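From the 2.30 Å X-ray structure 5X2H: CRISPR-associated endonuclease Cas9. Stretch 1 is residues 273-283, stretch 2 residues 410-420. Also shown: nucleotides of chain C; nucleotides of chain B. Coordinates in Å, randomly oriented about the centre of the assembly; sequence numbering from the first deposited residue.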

ATOM      1  N   ALA A 273     -27.376  22.110  -3.648  1.00 59.95           N
ATOM      2  CA  ALA A 273     -28.816  22.301  -3.779  1.00 64.20           C
ATOM      3  C   ALA A 273     -29.150  23.162  -4.991  1.00 64.94           C
ATOM      4  O   ALA A 273     -30.085  22.857  -5.741  1.00 66.46           O
ATOM      5  CB  ALA A 273     -29.387  22.917  -2.502  1.00 65.71           C
ATOM      6  N   LEU A 274     -28.390  24.239  -5.208  1.00 61.83           N
ATOM      7  CA  LEU A 274     -28.604  25.058  -6.397  1.00 67.10           C
ATOM      8  C   LEU A 274     -28.299  24.284  -7.671  1.00 65.58           C
ATOM      9  O   LEU A 274     -28.959  24.496  -8.694  1.00 65.37           O
ATOM     10  CB  LEU A 274     -27.749  26.324  -6.334  1.00 61.40           C
ATOM     11  CG  LEU A 274     -28.147  27.374  -5.294  1.00 63.59           C
ATOM     12  CD1 LEU A 274     -27.107  28.479  -5.227  1.00 62.94           C
ATOM     13  CD2 LEU A 274     -29.521  27.942  -5.608  1.00 67.40           C
ATOM     14  N   THR A 275     -27.314  23.384  -7.630  1.00 62.94           N
ATOM     15  CA  THR A 275     -26.962  22.617  -8.820  1.00 58.16           C
ATOM     16  C   THR A 275     -28.112  21.717  -9.253  1.00 60.37           C
ATOM     17  O   THR A 275     -28.507  21.719 -10.423  1.00 60.41           O
ATOM     18  CB  THR A 275     -25.699  21.797  -8.564  1.00 54.73           C
ATOM     19  OG1 THR A 275     -24.595  22.681  -8.335  1.00 53.68           O
ATOM     20  CG2 THR A 275     -25.390  20.911  -9.762  1.00 53.58           C
ATOM     21  N   ARG A 276     -28.678  20.951  -8.315  1.00 61.83           N
ATOM     22  CA  ARG A 276     -29.787  20.066  -8.665  1.00 63.80           C
ATOM     23  C   ARG A 276     -31.009  20.862  -9.107  1.00 63.41           C
ATOM     24  O   ARG A 276     -31.663  20.504 -10.095  1.00 63.53           O
ATOM     25  CB  ARG A 276     -30.145  19.167  -7.480  1.00 66.57           C
ATOM     26  CG  ARG A 276     -28.977  18.807  -6.583  1.00 67.10           C
ATOM     27  CD  ARG A 276     -28.483  17.388  -6.795  1.00 66.17           C
ATOM     28  NE  ARG A 276     -29.544  16.403  -6.605  1.00 68.69           N
ATOM     29  CZ  ARG A 276     -29.919  15.527  -7.531  1.00 70.63           C
ATOM     30  NH1 ARG A 276     -29.307  15.504  -8.707  1.00 71.89           N
ATOM     31  NH2 ARG A 276     -30.894  14.665  -7.278  1.00 71.15           N
ATOM     32  N   ILE A 277     -31.330  21.942  -8.394  1.00 64.66           N
ATOM     33  CA  ILE A 277     -32.547  22.696  -8.681  1.00 68.97           C
ATOM     34  C   ILE A 277     -32.441  23.389 -10.034  1.00 69.76           C
ATOM     35  O   ILE A 277     -33.316  23.237 -10.895  1.00 72.21           O
ATOM     36  CB  ILE A 277     -32.837  23.701  -7.552  1.00 68.05           C
ATOM     37  CG1 ILE A 277     -33.221  22.962  -6.268  1.00 69.25           C
ATOM     38  CG2 ILE A 277     -33.942  24.660  -7.964  1.00 76.05           C
ATOM     39  CD1 ILE A 277     -33.381  23.869  -5.069  1.00 73.42           C
ATOM     40  N   ILE A 278     -31.369  24.158 -10.243  1.00 67.84           N
ATOM     41  CA  ILE A 278     -31.198  24.879 -11.503  1.00 68.05           C
ATOM     42  C   ILE A 278     -31.146  23.905 -12.673  1.00 65.70           C
ATOM     43  O   ILE A 278     -31.763  24.137 -13.721  1.00 64.30           O
ATOM     44  CB  ILE A 278     -29.937  25.762 -11.450  1.00 68.48           C
ATOM     45  CG1 ILE A 278     -30.091  26.845 -10.382  1.00 70.02           C
ATOM     46  CG2 ILE A 278     -29.660  26.388 -12.805  1.00 60.70           C
ATOM     47  CD1 ILE A 278     -28.803  27.569 -10.065  1.00 67.86           C
ATOM     48  N   ASN A 279     -30.420  22.796 -12.512  1.00 64.21           N
ATOM     49  CA  ASN A 279     -30.318  21.824 -13.595  1.00 64.05           C
ATOM     50  C   ASN A 279     -31.648  21.133 -13.861  1.00 68.35           C
ATOM     51  O   ASN A 279     -31.924  20.752 -15.003  1.00 69.22           O
ATOM     52  CB  ASN A 279     -29.233  20.794 -13.282  1.00 58.40           C
ATOM     53  CG  ASN A 279     -27.836  21.385 -13.340  1.00 59.87           C
ATOM     54  OD1 ASN A 279     -27.665  22.579 -13.586  1.00 59.90           O
ATOM     55  ND2 ASN A 279     -26.830  20.550 -13.112  1.00 54.69           N
ATOM     56  N   LEU A 280     -32.483  20.962 -12.832  1.00 70.85           N
ATOM     57  CA  LEU A 280     -33.793  20.362 -13.053  1.00 73.11           C
ATOM     58  C   LEU A 280     -34.720  21.322 -13.785  1.00 74.98           C
ATOM     59  O   LEU A 280     -35.452  20.914 -14.694  1.00 77.63           O
ATOM     60  CB  LEU A 280     -34.414  19.929 -11.725  1.00 74.78           C
ATOM     61  CG  LEU A 280     -35.784  19.254 -11.849  1.00 76.50           C
ATOM     62  CD1 LEU A 280     -35.683  17.975 -12.664  1.00 74.83           C
ATOM     63  CD2 LEU A 280     -36.385  18.976 -10.479  1.00 77.40           C
ATOM     64  N   LEU A 281     -34.707  22.602 -13.400  1.00 75.33           N
ATOM     65  CA  LEU A 281     -35.520  23.591 -14.099  1.00 76.50           C
ATOM     66  C   LEU A 281     -35.102  23.711 -15.559  1.00 75.78           C
ATOM     67  O   LEU A 281     -35.952  23.796 -16.453  1.00 76.84           O
ATOM     68  CB  LEU A 281     -35.417  24.947 -13.400  1.00 75.36           C
ATOM     69  CG  LEU A 281     -35.778  24.991 -11.914  1.00 74.36           C
ATOM     70  CD1 LEU A 281     -35.560  26.388 -11.351  1.00 73.30           C
ATOM     71  CD2 LEU A 281     -37.211  24.538 -11.696  1.00 79.45           C
ATOM     72  N   ASN A 282     -33.792  23.713 -15.820  1.00 75.64           N
ATOM     73  CA  ASN A 282     -33.315  23.728 -17.199  1.00 76.53           C
ATOM     74  C   ASN A 282     -33.581  22.400 -17.895  1.00 79.30           C
ATOM     75  O   ASN A 282     -33.771  22.371 -19.116  1.00 81.54           O
ATOM     76  CB  ASN A 282     -31.825  24.067 -17.238  1.00 72.28           C
ATOM     77  CG  ASN A 282     -31.553  25.526 -16.936  1.00 73.45           C
ATOM     78  OD1 ASN A 282     -31.451  26.351 -17.843  1.00 76.08           O
ATOM     79  ND2 ASN A 282     -31.439  25.854 -15.655  1.00 73.70           N
ATOM     80  N   ASN A 283     -33.597  21.297 -17.144  1.00 79.68           N
ATOM     81  CA  ASN A 283     -33.941  20.009 -17.736  1.00 82.11           C
ATOM     82  C   ASN A 283     -35.379  20.004 -18.235  1.00 84.44           C
ATOM     83  O   ASN A 283     -35.676  19.431 -19.289  1.00 86.93           O
ATOM     84  CB  ASN A 283     -33.717  18.886 -16.724  1.00 84.46           C
ATOM     85  CG  ASN A 283     -34.257  17.553 -17.201  1.00 88.30           C
ATOM     86  OD1 ASN A 283     -35.068  16.922 -16.523  1.00 91.94           O
ATOM     87  ND2 ASN A 283     -33.815  17.122 -18.376  1.00 86.95           N
TER
ATOM     88  P    DT C  26     -30.314  18.009 -18.754  1.00 70.55           P
ATOM     89  OP1  DT C  26     -31.525  18.442 -19.484  1.00 75.62           O
ATOM     90  OP2  DT C  26     -29.397  17.016 -19.359  1.00 66.97           O
ATOM     91  O5'  DT C  26     -29.438  19.289 -18.372  1.00 70.57           O
ATOM     92  C5'  DT C  26     -29.937  20.232 -17.437  1.00 72.10           C
ATOM     93  C4'  DT C  26     -28.869  21.243 -17.074  1.00 70.85           C
ATOM     94  O4'  DT C  26     -27.859  20.609 -16.255  1.00 69.94           O
ATOM     95  C3'  DT C  26     -28.111  21.809 -18.257  1.00 68.50           C
ATOM     96  O3'  DT C  26     -28.815  22.915 -18.789  1.00 69.02           O
ATOM     97  C2'  DT C  26     -26.790  22.234 -17.624  1.00 66.28           C
ATOM     98  C1'  DT C  26     -26.587  21.166 -16.545  1.00 67.62           C
ATOM     99  N1   DT C  26     -25.668  20.062 -16.950  1.00 65.93           N
ATOM    100  C2   DT C  26     -24.311  20.227 -16.803  1.00 65.10           C
ATOM    101  O2   DT C  26     -23.807  21.244 -16.363  1.00 64.42           O
ATOM    102  N3   DT C  26     -23.558  19.151 -17.195  1.00 64.13           N
ATOM    103  C4   DT C  26     -24.018  17.951 -17.708  1.00 63.72           C
ATOM    104  O4   DT C  26     -23.262  17.042 -18.036  1.00 62.53           O
ATOM    105  C5   DT C  26     -25.453  17.843 -17.832  1.00 65.44           C
ATOM    106  C7   DT C  26     -26.071  16.590 -18.375  1.00 66.12           C
ATOM    107  C6   DT C  26     -26.198  18.890 -17.449  1.00 66.69           C
ATOM    108  P     A B   4     -14.451  19.122 -12.099  1.00 47.06           P
ATOM    109  OP1   A B   4     -13.598  19.358 -10.910  1.00 45.09           O
ATOM    110  OP2   A B   4     -14.472  17.783 -12.743  1.00 51.44           O
ATOM    111  O5'   A B   4     -15.953  19.504 -11.724  1.00 48.98           O
ATOM    112  C5'   A B   4     -16.258  20.779 -11.185  1.00 48.39           C
ATOM    113  C4'   A B   4     -17.742  20.997 -11.033  1.00 47.15           C
ATOM    114  O4'   A B   4     -18.398  21.044 -12.330  1.00 48.06           O
ATOM    115  C3'   A B   4     -18.517  19.925 -10.295  1.00 46.00           C
ATOM    116  O3'   A B   4     -18.320  19.934  -8.894  1.00 47.24           O
ATOM    117  C2'   A B   4     -19.943  20.221 -10.732  1.00 48.24           C
ATOM    118  O2'   A B   4     -20.434  21.385 -10.083  1.00 49.45           O
ATOM    119  C1'   A B   4     -19.721  20.551 -12.208  1.00 48.51           C
ATOM    120  N9    A B   4     -19.862  19.333 -13.024  1.00 50.64           N
ATOM    121  C8    A B   4     -18.884  18.514 -13.533  1.00 50.92           C
ATOM    122  N7    A B   4     -19.352  17.479 -14.190  1.00 51.62           N
ATOM    123  C5    A B   4     -20.730  17.614 -14.091  1.00 52.04           C
ATOM    124  C6    A B   4     -21.800  16.839 -14.572  1.00 52.32           C
ATOM    125  N6    A B   4     -21.644  15.723 -15.287  1.00 49.07           N
ATOM    126  N1    A B   4     -23.056  17.258 -14.296  1.00 56.78           N
ATOM    127  C2    A B   4     -23.214  18.381 -13.582  1.00 57.92           C
ATOM    128  N3    A B   4     -22.289  19.193 -13.073  1.00 55.29           N
ATOM    129  C4    A B   4     -21.056  18.749 -13.368  1.00 52.89           C
ATOM    130  P    DC C  27     -28.625  23.318 -20.330  1.00 70.94           P
ATOM    131  OP1  DC C  27     -29.615  24.370 -20.653  1.00 73.39           O
ATOM    132  OP2  DC C  27     -28.588  22.063 -21.117  1.00 70.74           O
ATOM    133  O5'  DC C  27     -27.163  23.958 -20.368  1.00 68.47           O
ATOM    134  C5'  DC C  27     -26.160  23.387 -21.189  1.00 64.79           C
ATOM    135  C4'  DC C  27     -24.788  23.847 -20.743  1.00 61.10           C
ATOM    136  O4'  DC C  27     -24.320  22.987 -19.673  1.00 60.42           O
ATOM    137  C3'  DC C  27     -23.713  23.774 -21.811  1.00 61.25           C
ATOM    138  O3'  DC C  27     -23.694  24.985 -22.556  1.00 62.45           O
ATOM    139  C2'  DC C  27     -22.451  23.609 -20.976  1.00 58.15           C
ATOM    140  C1'  DC C  27     -22.944  22.700 -19.851  1.00 60.66           C
ATOM    141  N1   DC C  27     -22.796  21.242 -20.152  1.00 62.55           N
ATOM    142  C2   DC C  27     -21.529  20.650 -20.110  1.00 62.04           C
ATOM    143  O2   DC C  27     -20.545  21.342 -19.817  1.00 60.52           O
ATOM    144  N3   DC C  27     -21.413  19.327 -20.391  1.00 62.12           N
ATOM    145  C4   DC C  27     -22.496  18.613 -20.702  1.00 62.50           C
ATOM    146  N4   DC C  27     -22.331  17.313 -20.970  1.00 62.21           N
ATOM    147  C5   DC C  27     -23.794  19.198 -20.753  1.00 63.07           C
ATOM    148  C6   DC C  27     -23.898  20.501 -20.472  1.00 63.49           C
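Stretch 2 (410-420) VTPLMLEGKKY

No hydrogen bond joins these two stretches; what they share is apolar packing at one end and a DNA backbone at the other. Residues 273-283 form one continuous helix. Stretch 2 enters as a helix that begins earlier in the chain, kinked where the N of Pro412, a proline with no hydrogen to give, lacks a bond to the preceding turn. The two axes run in broadly the same direction, crossing at 37° with a closest approach of 10.4 Å, a spacing that leaves room for side chains between them.

Leu274 points toward stretch 2, its CD1 lying 3.8 Å from Thr411 CG2 and 4.1 Å from Met414 CB. One turn later, Ile278 CD1 packs 3.8 Å from Met414 CB and 3.3 Å from Met414 O, while Met414 CE reaches to within 3.9 Å of Thr275 OG1. Branched Leu274 and Ile278 and the unbranched, flexible Met414 suit this buried space by offering it apolar surface. Past Met414 the chain leads into a turn in which Gly417, at phi 92°, adopts angles where a CB would jam against the preceding carbonyl.

Lys419 stands at the N-cap position, right before the next helix. Lys419 CG lies 3.7 Å from Ile278 CG2 and Lys419 CE 3.4 Å from Asn282 OD1; beyond, the charged Lys419 NZ hydrogen-bonds OP1 of DC27 of chain C at 3.1 Å. Asn282 ND2 instead bonds Ile278 O within its own helix, at 2.6 Å.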

ATOM      1  N   VAL A 410     -18.958  31.396  -7.573  1.00 63.93           N
ATOM      2  CA  VAL A 410     -19.967  30.798  -8.439  1.00 60.72           C
ATOM      3  C   VAL A 410     -21.344  30.833  -7.785  1.00 61.23           C
ATOM      4  O   VAL A 410     -22.354  31.080  -8.454  1.00 61.37           O
ATOM      5  CB  VAL A 410     -19.551  29.363  -8.808  1.00 58.70           C
ATOM      6  CG1 VAL A 410     -20.619  28.697  -9.656  1.00 59.88           C
ATOM      7  CG2 VAL A 410     -18.213  29.371  -9.533  1.00 57.37           C
ATOM      8  N   THR A 411     -21.406  30.593  -6.476  1.00 60.76           N
ATOM      9  CA  THR A 411     -22.698  30.497  -5.802  1.00 62.55           C
ATOM     10  C   THR A 411     -23.531  31.774  -5.873  1.00 62.53           C
ATOM     11  O   THR A 411     -24.755  31.659  -6.066  1.00 63.03           O
ATOM     12  CB  THR A 411     -22.489  30.074  -4.342  1.00 63.83           C
ATOM     13  OG1 THR A 411     -21.516  29.024  -4.283  1.00 63.79           O
ATOM     14  CG2 THR A 411     -23.791  29.572  -3.747  1.00 65.11           C
ATOM     15  N   PRO A 412     -22.979  32.988  -5.718  1.00 63.72           N
ATOM     16  CA  PRO A 412     -23.839  34.179  -5.851  1.00 66.11           C
ATOM     17  C   PRO A 412     -24.494  34.302  -7.213  1.00 65.30           C
ATOM     18  O   PRO A 412     -25.651  34.734  -7.300  1.00 66.66           O
ATOM     19  CB  PRO A 412     -22.873  35.340  -5.578  1.00 66.44           C
ATOM     20  CG  PRO A 412     -21.806  34.749  -4.741  1.00 66.82           C
ATOM     21  CD  PRO A 412     -21.628  33.351  -5.253  1.00 63.07           C
ATOM     22  N   LEU A 413     -23.789  33.933  -8.286  1.00 63.93           N
ATOM     23  CA  LEU A 413     -24.385  34.010  -9.616  1.00 61.57           C
ATOM     24  C   LEU A 413     -25.445  32.932  -9.807  1.00 61.87           C
ATOM     25  O   LEU A 413     -26.479  33.176 -10.439  1.00 61.90           O
ATOM     26  CB  LEU A 413     -23.305  33.897 -10.689  1.00 60.31           C
ATOM     27  CG  LEU A 413     -22.199  34.954 -10.670  1.00 59.65           C
ATOM     28  CD1 LEU A 413     -21.320  34.812 -11.902  1.00 56.32           C
ATOM     29  CD2 LEU A 413     -22.786  36.352 -10.586  1.00 62.70           C
ATOM     30  N   MET A 414     -25.205  31.734  -9.268  1.00 60.72           N
ATOM     31  CA  MET A 414     -26.211  30.679  -9.342  1.00 63.48           C
ATOM     32  C   MET A 414     -27.424  31.006  -8.480  1.00 68.91           C
ATOM     33  O   MET A 414     -28.537  30.562  -8.785  1.00 69.88           O
ATOM     34  CB  MET A 414     -25.601  29.338  -8.929  1.00 63.44           C
ATOM     35  CG  MET A 414     -24.450  28.878  -9.817  1.00 61.47           C
ATOM     36  SD  MET A 414     -23.833  27.231  -9.403  1.00 60.68           S
ATOM     37  CE  MET A 414     -25.222  26.207  -9.879  1.00 61.40           C
ATOM     38  N   LEU A 415     -27.233  31.779  -7.407  1.00 73.71           N
ATOM     39  CA  LEU A 415     -28.370  32.261  -6.631  1.00 78.22           C
ATOM     40  C   LEU A 415     -29.310  33.096  -7.488  1.00 79.56           C
ATOM     41  O   LEU A 415     -30.527  33.078  -7.277  1.00 81.88           O
ATOM     42  CB  LEU A 415     -27.879  33.071  -5.430  1.00 80.34           C
ATOM     43  CG  LEU A 415     -28.075  32.445  -4.048  1.00 82.36           C
ATOM     44  CD1 LEU A 415     -26.955  32.873  -3.115  1.00 83.14           C
ATOM     45  CD2 LEU A 415     -29.427  32.837  -3.475  1.00 84.09           C
ATOM     46  N   GLU A 416     -28.767  33.825  -8.462  1.00 79.80           N
ATOM     47  CA  GLU A 416     -29.568  34.585  -9.413  1.00 81.73           C
ATOM     48  C   GLU A 416     -30.193  33.707 -10.491  1.00 79.69           C
ATOM     49  O   GLU A 416     -30.781  34.239 -11.439  1.00 78.53           O
ATOM     50  CB  GLU A 416     -28.712  35.677 -10.061  1.00 82.79           C
ATOM     51  CG  GLU A 416     -28.013  36.585  -9.062  1.00 87.56           C
ATOM     52  CD  GLU A 416     -26.890  37.388  -9.688  1.00 89.76           C
ATOM     53  OE1 GLU A 416     -26.649  37.234 -10.903  1.00 88.27           O
ATOM     54  OE2 GLU A 416     -26.246  38.175  -8.961  1.00 92.84           O
ATOM     55  N   GLY A 417     -30.072  32.387 -10.375  1.00 77.08           N
ATOM     56  CA  GLY A 417     -30.669  31.474 -11.326  1.00 73.62           C
ATOM     57  C   GLY A 417     -29.785  31.067 -12.481  1.00 67.33           C
ATOM     58  O   GLY A 417     -30.281  30.445 -13.427  1.00 67.11           O
ATOM     59  N   LYS A 418     -28.496  31.389 -12.438  1.00 63.86           N
ATOM     60  CA  LYS A 418     -27.587  31.075 -13.529  1.00 65.25           C
ATOM     61  C   LYS A 418     -26.994  29.683 -13.349  1.00 65.25           C
ATOM     62  O   LYS A 418     -26.705  29.254 -12.228  1.00 68.24           O
ATOM     63  CB  LYS A 418     -26.475  32.120 -13.617  1.00 65.58           C
ATOM     64  CG  LYS A 418     -26.959  33.466 -14.136  1.00 68.59           C
ATOM     65  CD  LYS A 418     -25.933  34.569 -13.932  1.00 68.71           C
ATOM     66  CE  LYS A 418     -26.439  35.885 -14.506  1.00 71.11           C
ATOM     67  NZ  LYS A 418     -25.572  37.038 -14.138  1.00 71.48           N
ATOM     68  N   LYS A 419     -26.821  28.982 -14.466  1.00 62.61           N
ATOM     69  CA  LYS A 419     -26.238  27.650 -14.437  1.00 60.57           C
ATOM     70  C   LYS A 419     -24.760  27.721 -14.059  1.00 58.97           C
ATOM     71  O   LYS A 419     -24.145  28.792 -14.015  1.00 59.95           O
ATOM     72  CB  LYS A 419     -26.410  26.962 -15.790  1.00 60.08           C
ATOM     73  CG  LYS A 419     -27.822  26.465 -16.055  1.00 64.01           C
ATOM     74  CD  LYS A 419     -28.023  26.108 -17.520  1.00 65.12           C
ATOM     75  CE  LYS A 419     -28.262  27.352 -18.360  1.00 65.97           C
ATOM     76  NZ  LYS A 419     -28.361  27.046 -19.812  1.00 68.11           N
ATOM     77  N   TYR A 420     -24.188  26.548 -13.785  1.00 58.95           N
ATOM     78  CA  TYR A 420     -22.792  26.480 -13.370  1.00 57.97           C
ATOM     79  C   TYR A 420     -21.859  26.987 -14.464  1.00 56.82           C
ATOM     80  O   TYR A 420     -20.912  27.730 -14.183  1.00 49.44           O
ATOM     81  CB  TYR A 420     -22.442  25.046 -12.977  1.00 50.25           C
ATOM     82  CG  TYR A 420     -20.964  24.789 -12.796  1.00 48.69           C
ATOM     83  CD1 TYR A 420     -20.305  25.195 -11.645  1.00 48.63           C
ATOM     84  CD2 TYR A 420     -20.233  24.121 -13.770  1.00 48.17           C
ATOM     85  CE1 TYR A 420     -18.955  24.952 -11.473  1.00 48.67           C
ATOM     86  CE2 TYR A 420     -18.885  23.872 -13.605  1.00 47.21           C
ATOM     87  CZ  TYR A 420     -18.251  24.291 -12.456  1.00 48.70           C
ATOM     88  OH  TYR A 420     -16.909  24.046 -12.288  1.00 50.83           O
TER